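Local coordinates for putative DNA-binding protein (Salmonella choleraesuis, PDB 2HX0) that probably binds DNA, holds magnesium through a cluster of histidines and assembles as a trimer, at residues L44-D58 with G111-L125. The protein carries 2 engineered substitutions. Sequence-based numbering, arbitrary orientation.
Engineered in segment 44-58: Arg45 (natural residue His).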
loop_
_atom_site.group_PDB
_atom_site.type_symbol
_atom_site.label_atom_id
_atom_site.label_comp_id
_atom_site.label_asym_id
_atom_site.label_seq_id
_atom_site.Cartn_x
_atom_site.Cartn_y
_atom_site.Cartn_z
ATOM N N LEU A 44 20.101 0.365 6.334
ATOM C CA LEU A 44 18.773 0.739 6.808
ATOM C C LEU A 44 18.444 -0.027 8.090
ATOM O O LEU A 44 18.594 -1.249 8.147
ATOM C CB LEU A 44 17.733 0.445 5.724
ATOM C CG LEU A 44 18.000 1.119 4.371
ATOM C CD1 LEU A 44 16.842 0.830 3.418
ATOM C CD2 LEU A 44 18.183 2.621 4.561
ATOM N N ARG A 45 17.982 0.694 9.109
ATOM C CA ARG A 45 17.661 0.084 10.396
ATOM C C ARG A 45 16.175 0.053 10.752
ATOM O O ARG A 45 15.788 -0.611 11.707
ATOM C CB ARG A 45 18.407 0.799 11.532
ATOM C CG ARG A 45 19.923 0.870 11.379
ATOM C CD ARG A 45 20.554 -0.505 11.272
ATOM N NE ARG A 45 20.321 -1.332 12.452
ATOM C CZ ARG A 45 20.862 -1.115 13.647
ATOM N NH1 ARG A 45 20.581 -1.930 14.657
ATOM N NH2 ARG A 45 21.682 -0.089 13.837
ATOM N N ALA A 46 15.347 0.767 9.999
ATOM C CA ALA A 46 13.910 0.796 10.279
ATOM C C ALA A 46 13.174 1.217 9.015
ATOM O O ALA A 46 12.718 2.352 8.897
ATOM C CB ALA A 46 13.621 1.777 11.401
ATOM N N ALA A 47 13.041 0.285 8.079
ATOM C CA ALA A 47 12.417 0.592 6.807
ATOM C C ALA A 47 11.110 -0.141 6.555
ATOM O O ALA A 47 10.760 -1.079 7.267
ATOM C CB ALA A 47 13.410 0.293 5.672
ATOM N N TRP A 48 10.382 0.315 5.544
ATOM C CA TRP A 48 9.123 -0.315 5.165
ATOM C C TRP A 48 8.901 -0.042 3.685
ATOM O O TRP A 48 9.488 0.884 3.125
ATOM C CB TRP A 48 7.964 0.240 6.020
ATOM C CG TRP A 48 7.260 1.474 5.501
ATOM C CD1 TRP A 48 6.099 1.516 4.781
ATOM C CD2 TRP A 48 7.648 2.837 5.712
ATOM N NE1 TRP A 48 5.738 2.820 4.535
ATOM C CE2 TRP A 48 6.673 3.651 5.096
ATOM C CE3 TRP A 48 8.727 3.448 6.365
ATOM C CZ2 TRP A 48 6.742 5.049 5.114
ATOM C CZ3 TRP A 48 8.798 4.838 6.382
ATOM C CH2 TRP A 48 7.808 5.623 5.759
ATOM N N ILE A 49 8.086 -0.868 3.042
ATOM C CA ILE A 49 7.807 -0.671 1.625
ATOM C C ILE A 49 6.694 0.362 1.523
ATOM O O ILE A 49 5.555 0.100 1.912
ATOM C CB ILE A 49 7.335 -1.970 0.954
ATOM C CG1 ILE A 49 8.307 -3.110 1.269
ATOM C CG2 ILE A 49 7.238 -1.751 -0.551
ATOM C CD1 ILE A 49 9.783 -2.947 0.809
ATOM N N ALA A 50 7.032 1.542 1.009
ATOM C CA ALA A 50 6.059 2.622 0.883
ATOM C C ALA A 50 5.293 2.585 -0.433
ATOM O O ALA A 50 4.232 3.192 -0.553
ATOM C CB ALA A 50 6.758 3.978 1.044
ATOM N N GLY A 51 5.832 1.878 -1.417
ATOM C CA GLY A 51 5.169 1.781 -2.705
ATOM C C GLY A 51 5.845 0.726 -3.553
ATOM O O GLY A 51 7.062 0.575 -3.493
ATOM N N CYS A 52 5.068 -0.017 -4.335
ATOM C CA CYS A 52 5.652 -1.052 -5.181
ATOM C C CYS A 52 4.744 -1.483 -6.317
ATOM O O CYS A 52 3.538 -1.674 -6.136
ATOM C CB CYS A 52 6.018 -2.282 -4.338
ATOM S SG CYS A 52 6.764 -3.656 -5.272
ATOM N N THR A 53 5.334 -1.625 -7.496
ATOM C CA THR A 53 4.595 -2.076 -8.663
ATOM C C THR A 53 5.574 -2.833 -9.542
ATOM O O THR A 53 6.767 -2.546 -9.533
ATOM C CB THR A 53 3.997 -0.902 -9.454
ATOM O OG1 THR A 53 3.190 -1.417 -10.519
ATOM C CG2 THR A 53 5.089 -0.025 -10.035
ATOM N N GLY A 54 5.076 -3.807 -10.292
ATOM C CA GLY A 54 5.962 -4.570 -11.146
ATOM C C GLY A 54 5.370 -5.885 -11.592
ATOM O O GLY A 54 4.162 -6.092 -11.513
ATOM N N SER A 55 6.239 -6.784 -12.039
ATOM C CA SER A 55 5.819 -8.085 -12.537
ATOM C C SER A 55 6.787 -9.175 -12.101
ATOM O O SER A 55 7.971 -8.920 -11.894
ATOM C CB SER A 55 5.747 -8.036 -14.064
ATOM O OG SER A 55 6.964 -7.561 -14.610
ATOM N N LEU A 56 6.273 -10.392 -11.968
ATOM C CA LEU A 56 7.094 -11.523 -11.560
ATOM C C LEU A 56 6.861 -12.731 -12.451
ATOM O O LEU A 56 5.818 -12.852 -13.096
ATOM C CB LEU A 56 6.777 -11.926 -10.120
ATOM C CG LEU A 56 6.968 -10.891 -9.012
ATOM C CD1 LEU A 56 6.443 -11.455 -7.706
ATOM C CD2 LEU A 56 8.443 -10.520 -8.880
ATOM N N THR A 57 7.851 -13.616 -12.471
ATOM C CA THR A 57 7.789 -14.852 -13.236
ATOM C C THR A 57 7.646 -15.972 -12.210
ATOM O O THR A 57 6.692 -16.751 -12.250
ATOM C CB THR A 57 9.066 -15.054 -14.063
ATOM O OG1 THR A 57 9.145 -14.035 -15.065
ATOM C CG2 THR A 57 9.062 -16.422 -14.733
ATOM N N ASP A 58 8.595 -16.049 -11.284
ATOM C CA ASP A 58 8.535 -17.047 -10.228
ATOM C C ASP A 58 7.987 -16.360 -8.986
ATOM O O ASP A 58 8.334 -15.217 -8.698
ATOM C CB ASP A 58 9.925 -17.612 -9.922
ATOM C CG ASP A 58 10.559 -18.281 -11.122
ATOM O OD1 ASP A 58 9.876 -19.100 -11.772
ATOM O OD2 ASP A 58 11.738 -17.993 -11.414
ATOM N N GLY A 111 12.607 -16.411 -3.492
ATOM C CA GLY A 111 12.266 -17.154 -4.689
ATOM C C GLY A 111 11.408 -16.405 -5.692
ATOM O O GLY A 111 11.099 -16.935 -6.760
ATOM N N CYS A 112 11.003 -15.184 -5.360
ATOM C CA CYS A 112 10.197 -14.385 -6.282
ATOM C C CYS A 112 11.163 -13.729 -7.259
ATOM O O CYS A 112 12.078 -13.020 -6.845
ATOM C CB CYS A 112 9.426 -13.310 -5.518
ATOM S SG CYS A 112 8.210 -13.972 -4.377
ATOM N N THR A 113 10.969 -13.964 -8.551
ATOM C CA THR A 113 11.864 -13.384 -9.548
ATOM C C THR A 113 11.166 -12.367 -10.444
ATOM O O THR A 113 10.040 -12.580 -10.889
ATOM C CB THR A 113 12.507 -14.476 -10.428
ATOM O OG1 THR A 113 11.489 -15.194 -11.135
ATOM C CG2 THR A 113 13.295 -15.451 -9.564
ATOM N N VAL A 114 11.851 -11.256 -10.697
ATOM C CA VAL A 114 11.323 -10.180 -11.529
ATOM C C VAL A 114 11.137 -10.606 -12.982
ATOM O O VAL A 114 12.000 -11.268 -13.567
ATOM C CB VAL A 114 12.266 -8.955 -11.477
ATOM C CG1 VAL A 114 11.738 -7.831 -12.358
ATOM C CG2 VAL A 114 12.398 -8.478 -10.043
ATOM N N ARG A 115 10.009 -10.220 -13.570
ATOM C CA ARG A 115 9.733 -10.559 -14.960
ATOM C C ARG A 115 10.258 -9.445 -15.861
ATOM O O ARG A 115 11.219 -9.645 -16.603
ATOM C CB ARG A 115 8.228 -10.766 -15.168
ATOM C CG ARG A 115 7.855 -11.290 -16.550
ATOM C CD ARG A 115 6.580 -12.119 -16.486
ATOM N NE ARG A 115 5.439 -11.367 -15.970
ATOM C CZ ARG A 115 4.777 -10.443 -16.659
ATOM N NH1 ARG A 115 5.138 -10.153 -17.904
ATOM N NH2 ARG A 115 3.750 -9.807 -16.106
ATOM N N THR A 116 9.639 -8.270 -15.786
ATOM C CA THR A 116 10.083 -7.141 -16.594
ATOM C C THR A 116 10.640 -6.024 -15.718
ATOM O O THR A 116 11.562 -5.318 -16.125
ATOM C CB THR A 116 8.942 -6.554 -17.462
ATOM O OG1 THR A 116 7.907 -6.036 -16.620
ATOM C CG2 THR A 116 8.369 -7.623 -18.379
ATOM N N THR A 117 10.101 -5.872 -14.512
ATOM C CA THR A 117 10.564 -4.808 -13.631
ATOM C C THR A 117 9.903 -4.878 -12.257
ATOM O O THR A 117 8.887 -5.540 -12.073
ATOM C CB THR A 117 10.215 -3.415 -14.234
ATOM O OG1 THR A 117 10.912 -2.383 -13.526
ATOM C CG2 THR A 117 8.717 -3.143 -14.103
ATOM N N LEU A 118 10.509 -4.206 -11.287
ATOM C CA LEU A 118 9.919 -4.091 -9.959
ATOM C C LEU A 118 10.329 -2.703 -9.495
ATOM O O LEU A 118 11.506 -2.439 -9.262
ATOM C CB LEU A 118 10.422 -5.152 -8.978
ATOM C CG LEU A 118 9.510 -5.141 -7.739
ATOM C CD1 LEU A 118 8.138 -5.701 -8.121
ATOM C CD2 LEU A 118 10.117 -5.960 -6.613
ATOM N N GLU A 119 9.352 -1.805 -9.401
ATOM C CA GLU A 119 9.597 -0.430 -8.984
ATOM C C GLU A 119 9.253 -0.319 -7.514
ATOM O O GLU A 119 8.171 -0.716 -7.099
ATOM C CB GLU A 119 8.728 0.517 -9.806
ATOM C CG GLU A 119 9.120 0.564 -11.280
ATOM C CD GLU A 119 8.120 1.317 -12.138
ATOM O OE1 GLU A 119 7.538 2.310 -11.651
ATOM O OE2 GLU A 119 7.927 0.926 -13.310
ATOM N N LEU A 120 10.176 0.230 -6.735
ATOM C CA LEU A 120 9.973 0.340 -5.302
ATOM C C LEU A 120 10.306 1.694 -4.712
ATOM O O LEU A 120 11.246 2.356 -5.141
ATOM C CB LEU A 120 10.852 -0.683 -4.576
ATOM C CG LEU A 120 10.635 -2.182 -4.745
ATOM C CD1 LEU A 120 11.976 -2.895 -4.720
ATOM C CD2 LEU A 120 9.732 -2.688 -3.630
ATOM N N VAL A 121 9.514 2.102 -3.726
ATOM C CA VAL A 121 9.800 3.315 -2.978
ATOM C C VAL A 121 9.896 2.776 -1.556
ATOM O O VAL A 121 8.921 2.248 -1.015
ATOM C CB VAL A 121 8.687 4.364 -3.059
ATOM C CG1 VAL A 121 9.025 5.529 -2.124
ATOM C CG2 VAL A 121 8.567 4.873 -4.472
ATOM N N ILE A 122 11.086 2.866 -0.977
ATOM C CA ILE A 122 11.312 2.364 0.368
ATOM C C ILE A 122 11.523 3.502 1.352
ATOM O O ILE A 122 12.310 4.408 1.101
ATOM C CB ILE A 122 12.546 1.438 0.391
ATOM C CG1 ILE A 122 12.287 0.221 -0.510
ATOM C CG2 ILE A 122 12.859 1.014 1.825
ATOM C CD1 ILE A 122 12.199 0.486 -1.976
ATOM N N GLY A 123 10.802 3.456 2.467
ATOM C CA GLY A 123 10.954 4.484 3.480
ATOM C C GLY A 123 11.848 3.990 4.601
ATOM O O GLY A 123 11.836 2.805 4.928
ATOM N N GLU A 124 12.646 4.893 5.163
ATOM C CA GLU A 124 13.542 4.583 6.279
ATOM C C GLU A 124 13.227 5.607 7.368
ATOM O O GLU A 124 13.059 6.792 7.080
ATOM C CB GLU A 124 15.011 4.708 5.851
ATOM C CG GLU A 124 16.012 4.844 7.014
ATOM C CD GLU A 124 16.290 3.541 7.757
ATOM O OE1 GLU A 124 15.493 2.590 7.643
ATOM O OE2 GLU A 124 17.314 3.471 8.470
ATOM N N LEU A 125 13.137 5.146 8.611
ATOM C CA LEU A 125 12.829 6.026 9.741
ATOM C C LEU A 125 14.115 6.224 10.547
ATOM O O LEU A 125 14.423 5.440 11.443
ATOM C CB LEU A 125 11.742 5.375 10.600
ATOM C CG LEU A 125 10.475 5.035 9.805
ATOM C CD1 LEU A 125 9.619 4.035 10.571
ATOM C CD2 LEU A 125 9.708 6.313 9.512
#
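Thr113 grips Asp58 just beyond the end of strand 47-56: its OG1 donates to Asp58 OD2 (2.8 Å) from above the carboxylate plane and accepts Asp58 N. The small hydroxyl suits this double role, and chi1 of 61°, placing OG1 between backbone N and carbonyl carbon, brings it to both partners. At Arg115 the chain turns a corner within a beta bulge. The long side chain bends at chi3 (59°) and lays one face of its guanidinium against Ser55, whose CB is 3.4 Å from Arg115 NH2, while Arg115 NE reaches Leu56 O (3.3 Å), which lies in the guanidinium plane; Glu77 takes NH2 in a salt bridge. Thr116 OG1 shares a hydrogen bond with Ser55 OG (2.7 Å). Leu118 CD1 and Leu120 CD2 touch the Cys52 sulfur, apolar groups suited to the sheet face that packs on helix 31-42. Glu119 runs beside Thr53 on the other face, where its buried carboxylate is satisfied by Arg132, Thr84 and His91 of the second subunit. Val121 O then receives Ala50 N and, weakly, Gly51 N, a classic bulge. Gly123 suits its place because a side chain would strike Trp48; its CA instead sits over the indole face, 3.9 Å from the six-membered ring's centroid. Glu124, bent at chi2, turns its carboxylate back to clasp the start of the partner: OE2 takes N of the engineered Arg45 (2.9 Å) and OE1 takes Ala46 N (3.0 Å), both on the syn side. Leu125 CD2 crosses to Trp48 CZ3 (3.6 Å). Within the PCC-domain sheet this pair is flanked by strand 15-25 beside 113-124 and strand 75-86 beside 47-56, while helix 31-42 covers Leu56, Leu118 and Leu120.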